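Local structure of acetyl-xylan esterase (Streptomyces lividans, 2CC0) at residues Ala134-Ile139 and Ile165-Gln170; Trp124-Gln129 and Val143-Asn148; Asn24-Asn29 and Ala55-Ala60; Ser18-Leu23 and Pro46-Ala51. The protein removes acetyl groups from acetylated xylan as a metal-ion-dependent family 4 carbohydrate esterase, and so takes part in plant cell wall degradation. All coordinates share one frame; numbering follows the deposited sequence.

Interaction 1 of 4, residues Ala134-Ile139 and Ile165-Gln170; sequences ASTDAI and IPRIAQ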
loop_
_atom_site.group_PDB
_atom_site.type_symbol
_atom_site.label_atom_id
_atom_site.label_comp_id
_atom_site.label_asym_id
_atom_site.label_seq_id
_atom_site.Cartn_x
_atom_site.Cartn_y
_atom_site.Cartn_z
ATOM N N ALA A 134 1.522 23.296 -8.729
ATOM C CA ALA A 134 0.183 23.371 -8.159
ATOM C C ALA A 134 0.049 24.588 -7.257
ATOM O O ALA A 134 0.973 24.948 -6.526
ATOM C CB ALA A 134 -0.151 22.108 -7.392
ATOM N N SER A 135 -1.105 25.231 -7.329
ATOM C CA SER A 135 -1.426 26.347 -6.451
ATOM C C SER A 135 -1.611 25.842 -5.033
ATOM O O SER A 135 -1.812 24.636 -4.808
ATOM C CB SER A 135 -2.713 27.013 -6.926
ATOM O OG SER A 135 -3.796 26.113 -6.797
ATOM N N THR A 136 -1.526 26.760 -4.076
ATOM C CA THR A 136 -1.890 26.467 -2.691
ATOM C C THR A 136 -3.290 25.848 -2.626
ATOM O O THR A 136 -3.502 24.830 -1.939
ATOM C CB THR A 136 -1.772 27.729 -1.819
ATOM O OG1 THR A 136 -0.419 28.207 -1.899
ATOM C CG2 THR A 136 -2.108 27.413 -0.380
ATOM N N ASP A 137 -4.242 26.428 -3.368
ATOM C CA ASP A 137 -5.587 25.859 -3.421
ATOM C C ASP A 137 -5.599 24.415 -3.875
ATOM O O ASP A 137 -6.320 23.603 -3.301
ATOM C CB ASP A 137 -6.468 26.649 -4.384
ATOM C CG ASP A 137 -6.975 27.950 -3.802
ATOM O OD1 ASP A 137 -6.884 28.184 -2.579
ATOM O OD2 ASP A 137 -7.515 28.747 -4.601
ATOM N N ALA A 138 -4.841 24.115 -4.932
ATOM C CA ALA A 138 -4.825 22.783 -5.519
ATOM C C ALA A 138 -4.216 21.769 -4.531
ATOM O O ALA A 138 -4.668 20.624 -4.443
ATOM C CB ALA A 138 -4.081 22.784 -6.855
ATOM N N ILE A 139 -3.206 22.210 -3.783
ATOM C CA ILE A 139 -2.535 21.332 -2.794
ATOM C C ILE A 139 -3.515 20.992 -1.667
ATOM O O ILE A 139 -3.618 19.827 -1.249
ATOM C CB ILE A 139 -1.233 22.010 -2.251
ATOM C CG1 ILE A 139 -0.207 22.184 -3.382
ATOM C CG2 ILE A 139 -0.625 21.240 -1.043
ATOM C CD1 ILE A 139 0.924 23.191 -3.052
ATOM N N ILE A 165 0.116 24.865 4.702
ATOM C CA ILE A 165 0.093 24.090 5.952
ATOM C C ILE A 165 -1.116 24.401 6.878
ATOM O O ILE A 165 -1.804 23.480 7.299
ATOM C CB ILE A 165 1.445 24.140 6.710
ATOM C CG1 ILE A 165 2.584 23.593 5.842
ATOM C CG2 ILE A 165 1.346 23.437 8.059
ATOM C CD1 ILE A 165 2.370 22.172 5.269
ATOM N N PRO A 166 -1.382 25.693 7.195
ATOM C CA PRO A 166 -2.564 25.908 8.051
ATOM C C PRO A 166 -3.884 25.360 7.474
ATOM O O PRO A 166 -4.644 24.721 8.203
ATOM C CB PRO A 166 -2.622 27.443 8.229
ATOM C CG PRO A 166 -1.252 27.916 7.888
ATOM C CD PRO A 166 -0.709 26.953 6.842
ATOM N N ARG A 167 -4.138 25.575 6.185
ATOM C CA ARG A 167 -5.343 25.038 5.545
ATOM C C ARG A 167 -5.358 23.516 5.443
ATOM O O ARG A 167 -6.431 22.898 5.465
ATOM C CB ARG A 167 -5.560 25.667 4.179
ATOM C CG ARG A 167 -6.118 27.090 4.288
ATOM C CD ARG A 167 -6.048 27.787 2.944
ATOM N NE ARG A 167 -6.956 27.204 1.956
ATOM C CZ ARG A 167 -6.828 27.366 0.638
ATOM N NH1 ARG A 167 -5.834 28.103 0.139
ATOM N NH2 ARG A 167 -7.695 26.792 -0.189
ATOM N N ILE A 168 -4.189 22.904 5.351
ATOM C CA ILE A 168 -4.114 21.429 5.455
ATOM C C ILE A 168 -4.601 20.954 6.837
ATOM O O ILE A 168 -5.439 20.040 6.951
ATOM C CB ILE A 168 -2.693 20.936 5.137
ATOM C CG1 ILE A 168 -2.427 21.113 3.619
ATOM C CG2 ILE A 168 -2.506 19.480 5.605
ATOM C CD1 ILE A 168 -0.990 20.827 3.162
ATOM N N ALA A 169 -4.096 21.584 7.896
ATOM C CA ALA A 169 -4.506 21.250 9.261
ATOM C C ALA A 169 -6.023 21.446 9.394
ATOM O O ALA A 169 -6.711 20.598 9.960
ATOM C CB ALA A 169 -3.753 22.109 10.267
ATOM N N GLN A 170 -6.536 22.554 8.844
ATOM C CA GLN A 170 -7.981 22.844 8.879
ATOM C C GLN A 170 -8.820 21.818 8.158
ATOM O O GLN A 170 -9.864 21.373 8.666
ATOM C CB GLN A 170 -8.239 24.229 8.273
ATOM C CG GLN A 170 -7.727 25.339 9.164
ATOM C CD GLN A 170 -7.625 26.657 8.434
ATOM O OE1 GLN A 170 -8.311 26.881 7.430
ATOM N NE2 GLN A 170 -6.756 27.535 8.928
#

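Interaction 2 of 4, residues Trp124-Gln129 and Val143-Asn148; sequences WDVDSQ and VSRLGN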
loop_
_atom_site.group_PDB
_atom_site.type_symbol
_atom_site.label_atom_id
_atom_site.label_comp_id
_atom_site.label_asym_id
_atom_site.label_seq_id
_atom_site.Cartn_x
_atom_site.Cartn_y
_atom_site.Cartn_z
ATOM N N TRP A 124 2.352 6.410 -3.043
ATOM C CA TRP A 124 1.391 7.392 -2.520
ATOM C C TRP A 124 0.016 7.067 -3.108
ATOM O O TRP A 124 -0.099 6.302 -4.084
ATOM C CB TRP A 124 1.782 8.858 -2.846
ATOM C CG TRP A 124 2.040 9.072 -4.290
ATOM C CD1 TRP A 124 1.103 9.328 -5.264
ATOM C CD2 TRP A 124 3.310 9.012 -4.952
ATOM N NE1 TRP A 124 1.715 9.427 -6.496
ATOM C CE2 TRP A 124 3.068 9.244 -6.334
ATOM C CE3 TRP A 124 4.637 8.789 -4.518
ATOM C CZ2 TRP A 124 4.103 9.256 -7.291
ATOM C CZ3 TRP A 124 5.672 8.783 -5.482
ATOM C CH2 TRP A 124 5.386 9.026 -6.846
ATOM N N ASP A 125 -1.010 7.622 -2.475
ATOM C CA ASP A 125 -2.393 7.534 -2.960
ATOM C C ASP A 125 -2.762 8.791 -3.764
ATOM O O ASP A 125 -3.528 8.728 -4.741
ATOM C CB ASP A 125 -3.347 7.362 -1.766
ATOM C CG ASP A 125 -3.116 6.040 -1.063
ATOM O OD1 ASP A 125 -3.586 5.017 -1.628
ATOM O OD2 ASP A 125 -2.440 5.988 -0.001
ATOM N N VAL A 126 -2.258 9.940 -3.318
ATOM C CA VAL A 126 -2.556 11.211 -3.963
ATOM C C VAL A 126 -1.256 11.958 -4.185
ATOM O O VAL A 126 -0.407 12.008 -3.281
ATOM C CB VAL A 126 -3.472 12.046 -3.044
ATOM C CG1 VAL A 126 -3.670 13.494 -3.560
ATOM C CG2 VAL A 126 -4.816 11.343 -2.818
ATOM N N ASP A 127 -1.096 12.525 -5.383
ATOM C CA ASP A 127 0.058 13.366 -5.700
ATOM C C ASP A 127 -0.451 14.807 -5.623
ATOM O O ASP A 127 -1.340 15.195 -6.391
ATOM C CB ASP A 127 0.601 13.018 -7.092
ATOM C CG ASP A 127 1.727 13.949 -7.562
ATOM O OD1 ASP A 127 2.164 14.830 -6.802
ATOM O OD2 ASP A 127 2.169 13.793 -8.727
ATOM N N SER A 128 0.088 15.589 -4.687
ATOM C CA SER A 128 -0.333 16.974 -4.504
ATOM C C SER A 128 0.028 17.835 -5.710
ATOM O O SER A 128 -0.498 18.944 -5.866
ATOM C CB SER A 128 0.347 17.559 -3.255
ATOM O OG SER A 128 1.725 17.840 -3.511
ATOM N N GLN A 129 0.946 17.339 -6.548
ATOM C CA GLN A 129 1.489 18.094 -7.695
ATOM C C GLN A 129 2.227 19.377 -7.295
ATOM O O GLN A 129 2.440 20.266 -8.140
ATOM C CB GLN A 129 0.383 18.422 -8.727
ATOM C CG GLN A 129 -0.120 17.153 -9.413
ATOM C CD GLN A 129 0.598 16.919 -10.711
ATOM O OE1 GLN A 129 0.474 17.720 -11.647
ATOM N NE2 GLN A 129 1.323 15.817 -10.804
ATOM N N VAL A 143 -5.164 17.273 -0.505
ATOM C CA VAL A 143 -5.285 16.778 0.862
ATOM C C VAL A 143 -6.732 16.400 1.202
ATOM O O VAL A 143 -6.964 15.385 1.867
ATOM C CB VAL A 143 -4.691 17.787 1.901
ATOM C CG1 VAL A 143 -5.103 17.415 3.316
ATOM C CG2 VAL A 143 -3.179 17.839 1.776
ATOM N N SER A 144 -7.685 17.194 0.707
ATOM C CA SER A 144 -9.117 16.935 0.946
ATOM C C SER A 144 -9.619 15.592 0.373
ATOM O O SER A 144 -10.674 15.100 0.765
ATOM C CB SER A 144 -9.988 18.102 0.454
ATOM O OG SER A 144 -10.313 17.994 -0.924
ATOM N N ARG A 145 -8.859 15.001 -0.547
ATOM C CA ARG A 145 -9.240 13.723 -1.143
ATOM C C ARG A 145 -8.838 12.514 -0.311
ATOM O O ARG A 145 -9.269 11.386 -0.595
ATOM C CB ARG A 145 -8.639 13.612 -2.530
ATOM C CG ARG A 145 -9.152 14.690 -3.446
ATOM C CD ARG A 145 -9.094 14.219 -4.845
ATOM N NE ARG A 145 -7.728 14.168 -5.343
ATOM C CZ ARG A 145 -7.048 15.219 -5.804
ATOM N NH1 ARG A 145 -7.592 16.435 -5.814
ATOM N NH2 ARG A 145 -5.811 15.059 -6.256
ATOM N N LEU A 146 -7.990 12.741 0.693
ATOM C CA LEU A 146 -7.459 11.631 1.472
ATOM C C LEU A 146 -8.488 11.075 2.433
ATOM O O LEU A 146 -9.146 11.835 3.143
ATOM C CB LEU A 146 -6.249 12.076 2.289
ATOM C CG LEU A 146 -5.007 12.547 1.535
ATOM C CD1 LEU A 146 -4.078 13.293 2.501
ATOM C CD2 LEU A 146 -4.322 11.345 0.887
ATOM N N GLY A 147 -8.570 9.745 2.480
ATOM C CA GLY A 147 -9.332 9.056 3.514
ATOM C C GLY A 147 -8.423 8.364 4.519
ATOM O O GLY A 147 -7.192 8.380 4.382
ATOM N N ASN A 148 -9.023 7.746 5.529
ATOM C CA ASN A 148 -8.250 7.046 6.534
ATOM C C ASN A 148 -7.283 6.056 5.876
ATOM O O ASN A 148 -7.680 5.252 5.016
ATOM C CB ASN A 148 -9.175 6.289 7.500
ATOM C CG ASN A 148 -8.402 5.477 8.510
ATOM O OD1 ASN A 148 -7.582 6.003 9.251
ATOM N ND2 ASN A 148 -8.640 4.173 8.529
HETATM O O HOH W 1 -3.483 16.458 -7.453
#

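Interaction 3 of 4, residues Asn24-Asn29 and Ala55-Ala60; sequences NALRQN and AGMWVA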
loop_
_atom_site.group_PDB
_atom_site.type_symbol
_atom_site.label_atom_id
_atom_site.label_comp_id
_atom_site.label_asym_id
_atom_site.label_seq_id
_atom_site.Cartn_x
_atom_site.Cartn_y
_atom_site.Cartn_z
ATOM N N ASN A 24 8.576 24.275 11.285
ATOM C CA ASN A 24 7.931 25.231 12.198
ATOM C C ASN A 24 6.434 25.353 11.907
ATOM O O ASN A 24 5.625 25.337 12.819
ATOM C CB ASN A 24 8.614 26.591 12.119
ATOM C CG ASN A 24 9.996 26.595 12.755
ATOM O OD1 ASN A 24 10.386 25.652 13.469
ATOM N ND2 ASN A 24 10.753 27.651 12.485
ATOM N N ALA A 25 6.077 25.444 10.628
ATOM C CA ALA A 25 4.672 25.485 10.227
ATOM C C ALA A 25 3.920 24.222 10.633
ATOM O O ALA A 25 2.824 24.293 11.186
ATOM C CB ALA A 25 4.530 25.752 8.742
ATOM N N LEU A 26 4.504 23.061 10.345
ATOM C CA LEU A 26 3.865 21.800 10.736
ATOM C C LEU A 26 3.621 21.742 12.247
ATOM O O LEU A 26 2.494 21.506 12.674
ATOM C CB LEU A 26 4.691 20.589 10.274
ATOM C CG LEU A 26 4.751 20.379 8.747
ATOM C CD1 LEU A 26 5.960 19.489 8.423
ATOM C CD2 LEU A 26 3.424 19.756 8.213
ATOM N N ARG A 27 4.670 21.957 13.052
ATOM C CA ARG A 27 4.495 21.879 14.511
ATOM C C ARG A 27 3.487 22.918 15.019
ATOM O O ARG A 27 2.666 22.611 15.884
ATOM C CB ARG A 27 5.822 22.006 15.256
ATOM C CG ARG A 27 5.625 21.770 16.782
ATOM C CD ARG A 27 6.832 21.201 17.459
ATOM N NE ARG A 27 6.472 20.456 18.680
ATOM C CZ ARG A 27 7.262 19.544 19.239
ATOM N NH1 ARG A 27 8.433 19.277 18.692
ATOM N NH2 ARG A 27 6.895 18.913 20.355
ATOM N N GLN A 28 3.533 24.135 14.483
ATOM C CA GLN A 28 2.608 25.187 14.950
ATOM C C GLN A 28 1.154 24.834 14.648
ATOM O O GLN A 28 0.232 25.282 15.345
ATOM C CB GLN A 28 2.972 26.538 14.361
ATOM C CG GLN A 28 4.281 27.083 14.897
ATOM C CD GLN A 28 4.861 28.163 13.997
ATOM O OE1 GLN A 28 4.154 28.720 13.154
ATOM N NE2 GLN A 28 6.157 28.439 14.145
ATOM N N ASN A 29 0.961 23.997 13.621
ATOM C CA ASN A 29 -0.365 23.568 13.218
ATOM C C ASN A 29 -0.718 22.154 13.678
ATOM O O ASN A 29 -1.745 21.600 13.273
ATOM C CB ASN A 29 -0.526 23.738 11.715
ATOM C CG ASN A 29 -0.665 25.210 11.327
ATOM O OD1 ASN A 29 -1.749 25.774 11.431
ATOM N ND2 ASN A 29 0.430 25.835 10.918
ATOM N N ALA A 55 11.088 18.131 15.652
ATOM C CA ALA A 55 9.790 18.704 15.288
ATOM C C ALA A 55 8.647 17.690 15.371
ATOM O O ALA A 55 7.480 18.065 15.239
ATOM C CB ALA A 55 9.867 19.303 13.906
ATOM N N GLY A 56 8.991 16.407 15.578
ATOM C CA GLY A 56 7.997 15.336 15.688
ATOM C C GLY A 56 7.784 14.605 14.375
ATOM O O GLY A 56 6.781 13.911 14.216
ATOM N N MET A 57 8.738 14.722 13.454
ATOM C CA MET A 57 8.620 14.009 12.147
ATOM C C MET A 57 9.299 12.636 12.204
ATOM O O MET A 57 10.131 12.383 13.082
ATOM C CB MET A 57 9.260 14.823 11.004
ATOM C CG MET A 57 8.824 16.307 10.948
ATOM S SD MET A 57 7.030 16.487 10.861
ATOM C CE MET A 57 6.733 17.967 11.856
ATOM N N TRP A 58 8.960 11.775 11.246
ATOM C CA TRP A 58 9.662 10.506 10.997
ATOM C C TRP A 58 10.510 10.745 9.768
ATOM O O TRP A 58 10.142 11.541 8.900
ATOM C CB TRP A 58 8.672 9.362 10.780
ATOM C CG TRP A 58 7.783 9.231 11.980
ATOM C CD1 TRP A 58 8.101 8.631 13.169
ATOM C CD2 TRP A 58 6.460 9.771 12.137
ATOM N NE1 TRP A 58 7.038 8.751 14.063
ATOM C CE2 TRP A 58 6.024 9.447 13.452
ATOM C CE3 TRP A 58 5.601 10.489 11.301
ATOM C CZ2 TRP A 58 4.750 9.812 13.943
ATOM C CZ3 TRP A 58 4.335 10.860 11.790
ATOM C CH2 TRP A 58 3.925 10.524 13.110
ATOM N N VAL A 59 11.662 10.100 9.724
ATOM C CA VAL A 59 12.610 10.328 8.624
ATOM C C VAL A 59 12.747 9.009 7.863
ATOM O O VAL A 59 12.918 7.934 8.463
ATOM C CB VAL A 59 14.000 10.779 9.145
ATOM C CG1 VAL A 59 14.906 11.106 7.950
ATOM C CG2 VAL A 59 13.835 11.986 10.082
ATOM N N ALA A 60 12.671 9.112 6.541
ATOM C CA ALA A 60 12.681 7.953 5.670
ATOM C C ALA A 60 13.645 8.145 4.500
ATOM O O ALA A 60 14.201 9.230 4.311
ATOM C CB ALA A 60 11.263 7.633 5.176
#

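Interaction 4 of 4, residues Ser18-Leu23 and Pro46-Ala51; sequences STQSLL and PSLVRA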
loop_
_atom_site.group_PDB
_atom_site.type_symbol
_atom_site.label_atom_id
_atom_site.label_comp_id
_atom_site.label_asym_id
_atom_site.label_seq_id
_atom_site.Cartn_x
_atom_site.Cartn_y
_atom_site.Cartn_z
ATOM N N SER A 18 14.684 25.240 3.001
ATOM C CA SER A 18 13.250 25.404 3.231
ATOM C C SER A 18 12.750 24.587 4.418
ATOM O O SER A 18 11.626 24.791 4.894
ATOM C CB SER A 18 12.453 24.970 1.990
ATOM O OG SER A 18 12.941 25.596 0.820
ATOM N N THR A 19 13.571 23.654 4.882
ATOM C CA THR A 19 13.108 22.665 5.857
ATOM C C THR A 19 12.690 23.257 7.193
ATOM O O THR A 19 11.599 22.930 7.695
ATOM C CB THR A 19 14.175 21.588 6.068
ATOM O OG1 THR A 19 14.452 20.986 4.793
ATOM C CG2 THR A 19 13.706 20.508 7.089
ATOM N N GLN A 20 13.534 24.108 7.789
ATOM C CA GLN A 20 13.158 24.618 9.117
ATOM C C GLN A 20 11.814 25.371 9.107
ATOM O O GLN A 20 10.995 25.188 10.018
ATOM C CB GLN A 20 14.254 25.481 9.749
ATOM C CG GLN A 20 13.992 25.756 11.239
ATOM C CD GLN A 20 14.048 24.487 12.123
ATOM O OE1 GLN A 20 15.120 23.928 12.342
ATOM N NE2 GLN A 20 12.889 24.042 12.632
ATOM N N SER A 21 11.579 26.207 8.086
ATOM C CA SER A 21 10.307 26.931 7.965
ATOM C C SER A 21 9.120 25.971 7.864
ATOM O O SER A 21 8.104 26.172 8.517
ATOM C CB SER A 21 10.324 27.857 6.749
ATOM O OG SER A 21 11.252 28.920 6.963
ATOM N N LEU A 22 9.288 24.909 7.069
ATOM C CA LEU A 22 8.262 23.886 6.944
ATOM C C LEU A 22 8.007 23.184 8.279
ATOM O O LEU A 22 6.859 22.996 8.677
ATOM C CB LEU A 22 8.679 22.859 5.877
ATOM C CG LEU A 22 7.706 21.706 5.550
ATOM C CD1 LEU A 22 6.335 22.231 5.098
ATOM C CD2 LEU A 22 8.323 20.792 4.478
ATOM N N LEU A 23 9.084 22.806 8.968
ATOM C CA LEU A 23 8.926 22.111 10.245
ATOM C C LEU A 23 8.200 22.997 11.255
ATOM O O LEU A 23 7.319 22.527 11.984
ATOM C CB LEU A 23 10.295 21.698 10.805
ATOM C CG LEU A 23 11.085 20.664 10.017
ATOM C CD1 LEU A 23 12.452 20.452 10.713
ATOM C CD2 LEU A 23 10.329 19.332 9.912
ATOM N N PRO A 46 23.361 17.484 8.621
ATOM C CA PRO A 46 22.951 16.592 9.726
ATOM C C PRO A 46 22.081 17.302 10.777
ATOM O O PRO A 46 21.138 16.693 11.311
ATOM C CB PRO A 46 24.279 16.104 10.329
ATOM C CG PRO A 46 25.297 17.153 9.876
ATOM C CD PRO A 46 24.832 17.547 8.488
ATOM N N SER A 47 22.358 18.569 11.071
ATOM C CA SER A 47 21.565 19.313 12.030
ATOM C C SER A 47 20.086 19.441 11.615
ATOM O O SER A 47 19.179 19.463 12.456
ATOM C CB SER A 47 22.183 20.698 12.228
ATOM O OG SER A 47 21.480 21.397 13.216
ATOM N N LEU A 48 19.846 19.559 10.312
ATOM C CA LEU A 48 18.454 19.637 9.819
ATOM C C LEU A 48 17.763 18.285 9.863
ATOM O O LEU A 48 16.536 18.220 10.047
ATOM C CB LEU A 48 18.372 20.224 8.406
ATOM C CG LEU A 48 18.569 21.730 8.326
ATOM C CD1 LEU A 48 18.615 22.178 6.861
ATOM C CD2 LEU A 48 17.490 22.489 9.109
ATOM N N VAL A 49 18.530 17.210 9.719
ATOM C CA VAL A 49 17.947 15.869 9.912
ATOM C C VAL A 49 17.409 15.749 11.342
ATOM O O VAL A 49 16.257 15.314 11.567
ATOM C CB VAL A 49 18.947 14.752 9.643
ATOM C CG1 VAL A 49 18.329 13.381 9.950
ATOM C CG2 VAL A 49 19.442 14.802 8.174
ATOM N N ARG A 50 18.240 16.144 12.308
ATOM C CA ARG A 50 17.813 16.179 13.719
ATOM C C ARG A 50 16.631 17.121 13.944
ATOM O O ARG A 50 15.748 16.823 14.761
ATOM C CB ARG A 50 18.966 16.619 14.633
ATOM C CG ARG A 50 19.905 15.489 15.005
ATOM C CD ARG A 50 19.204 14.304 15.723
ATOM N NE ARG A 50 18.409 14.638 16.914
ATOM C CZ ARG A 50 17.827 13.717 17.680
ATOM N NH1 ARG A 50 17.980 12.421 17.396
ATOM N NH2 ARG A 50 17.108 14.072 18.746
ATOM N N ALA A 51 16.606 18.249 13.228
ATOM C CA ALA A 51 15.520 19.223 13.405
ATOM C C ALA A 51 14.185 18.571 13.031
ATOM O O ALA A 51 13.173 18.802 13.672
ATOM C CB ALA A 51 15.765 20.494 12.591
HETATM O O HOH W 2 12.845 21.434 14.641
#

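Interaction 1 of 4, residues Ala134-Ile139 and Ile165-Gln170
Asp137 and Arg167 both hold CG anti to their own carbonyl carbon, beside the backbone N (chi1 -76° in Arg167). A bend at chi3 of Arg167 then sends its guanidinium across to the carboxylate. The two residues form a salt bridge between helix 136-144 and helix 159-174. Both terminal nitrogens of the arginine converge on a single oxygen: NH1 and NH2 of Arg167 each lie 2.9 Å from OD1 of Asp137. The oxygen sits close to the guanidinium plane, but the carboxylate is turned 80° against it. NH1 comes nearly along the C-O axis of OD1, whereas NH2 comes from above the carboxylate plane. Thr136 CG2 lies 3.8 Å from NH1 of Arg167, obliquely to the group. The charged pair lies on the outer side of the helix pair; deeper in, the buried Ile139 and Ile168 meet, CG2 to CD1, at 4.2 Å. Ser135 is the N-cap of helix 136-144, its OG accepting from Ala138 N at 2.9 Å. A leucine in place of Arg167 would probably leave the Asp137 carboxylate without its charged mate and free to turn. With both hydrogen bonds bent, near 141° at the hydrogen, and one oxygen shared, the bridge probably owes more to charge attraction than to ideal hydrogen-bond geometry.

Interaction 2 of 4, residues Trp124-Gln129 and Val143-Asn148
Val126, on strand 126-127, is met by two consecutive residues, Arg145 and Leu146. Before them, Val143 turns its side chain away from the strand and packs on Ile168 and Leu172 of helix 159-174. Its carbonyl O still takes part in the turn, accepting from Leu146 N at 3.1 Å. Arg145 points toward the strand and crosses Val126 at an angle. Its chain bends at chi3 (-73°), which brings NH2 to 3.8 Å from CG1 of Val126. The same NH2 donates to a water at 3.0 Å, which lies at the guanidinium edge, in plane. That water donates in turn to the carbonyl O of Asp127 at 2.7 Å, so the arginine reaches the strand backbone through solvent. Leu146 follows and gives the apolar part of the contact. Its CD2 lies 3.7 Å from CG2 of Val126, and the leucine also touches Ile152 of strand 151-155. On the strand side, Asp127 OD1 accepts from Gln129 N at 2.8 Å, an Asx turn just after the strand; Trp131 NE1 also donates to OD1. The two segments belong to the beta-alpha-beta unit 126-127, 136-144, 151-155. No direct hydrogen bond links them. The chemistry is therefore mixed: the buried Leu146 packs on Val126 through van der Waals contact, while the exposed Arg145 adds a water bridge that probably tolerates some movement.

Interaction 3 of 4, residues Asn24-Asn29 and Ala55-Ala60
This is a mainly apolar contact in which Leu26 and Arg27, near the C-terminal end of helix 19-28, pack against the Schellman turn that closes helix 46-54 and leads into strand 58-61. It lies in the polysaccharide deacetylase fold, where that strand pairs in parallel with strand 34-37. Gly56 makes the turn. Its positive phi of 96° would press a CB against the carbonyl O of Ala55, so the bare backbone suits the place. Arg27 lies along this turn. Its CG is anti to the backbone N (chi1 -174°) and the chain runs extended from CG to NE. NH1 of Arg27 thereby comes 3.7 Å from the carbonyl C of Ala55, approaching obliquely and making no hydrogen bond across the contact. NH1 of Arg27 also lies 3.7 Å from CA of Ala55. Beyond it, the buried Met57 folds back at chi2 and chi3, and its tip turns to the helix. Leu26 and Met57 are inner residues here, and Met57 also touches Met35 of strand 34-37 and Ala33 just before it. Asn29, the first residue past helix 19-28, turns its side chain back on the last turn: ND2 of Asn29 donates to Ala25 O at 2.9 Å, a nearly straight bond. Met57 CE lies 3.7 Å from Leu26 CB and 3.8 Å from Leu26 CD1, with SD 4.0 Å from that same CD1.

Interaction 4 of 4, residues Ser18-Leu23 and Pro46-Ala51
The carbonyl O of Ala51 takes a water at 2.8 Å, and that water is the polar link between the two helices. It donates to Ala51 O and accepts a longer bond, 3.3 Å, from NE2 of Gln20. The stronger partner of this NE2 is Asn24 OD1, one turn on in its own helix, so the amide nitrogen serves two acceptors. Gln20 gets there by a bend. CG is anti to the backbone N (chi1 -168°) and chi2 then folds the chain, which swings the amide across to helix 46-54. The other end of the amide meets carbon. OE1 of Gln20 lies 3.5 Å from CB of Ala51 and 4.3 Å from CD2 of Leu48. Leu48 points at the first helix and is much covered by it, and it also touches Pro15. One turn after Gln20, Leu23 packs on the inner side. Its CD1 sits 3.8 Å from CB of Ala51 and comes still nearer, 3.5 Å, to the backbone C of that residue. The small methyl of Ala51 thus takes a glutamine oxygen and a leucine methyl together. Leu23 also rests on Met35 of strand 34-37, while Thr19 and Leu23 both touch Gln52. No direct hydrogen bond crosses. The axes of 19-23 and 46-51 run almost parallel, 8° apart, with a closest approach of 10.4 Å. Helix 19-28 lies between strands 5-12 and 34-37 in the chain, and helix 46-54 between 34-37 and 58-61, so the contact joins helices of consecutive parallel beta-alpha-beta crossovers of the deacetylase fold.

Interactions 3 and 4 share helix 19-28, and their centres are 9 Å apart. Leu23 joins them, its CD2 lying 3.5 Å from Met57 CG. Interactions 1 and 2 share helix 136-144, with centres 12 Å apart. Ala134 N lies 3.2 Å from Gln129 O there, a probable hydrogen bond. Helix 159-174 links the pairs: Ile165 CG2 touches Ala25 O at 3.6 Å, bringing interaction 1 against interaction 3. Interactions 2 and 4 stay apart, on opposite sides of the chain's centre, their nearest atoms about 11 Å away. The zinc ion is bound by Asp13, His62 and His66. The side chain of Asp127, in interaction 2, lies about 10 Å from it.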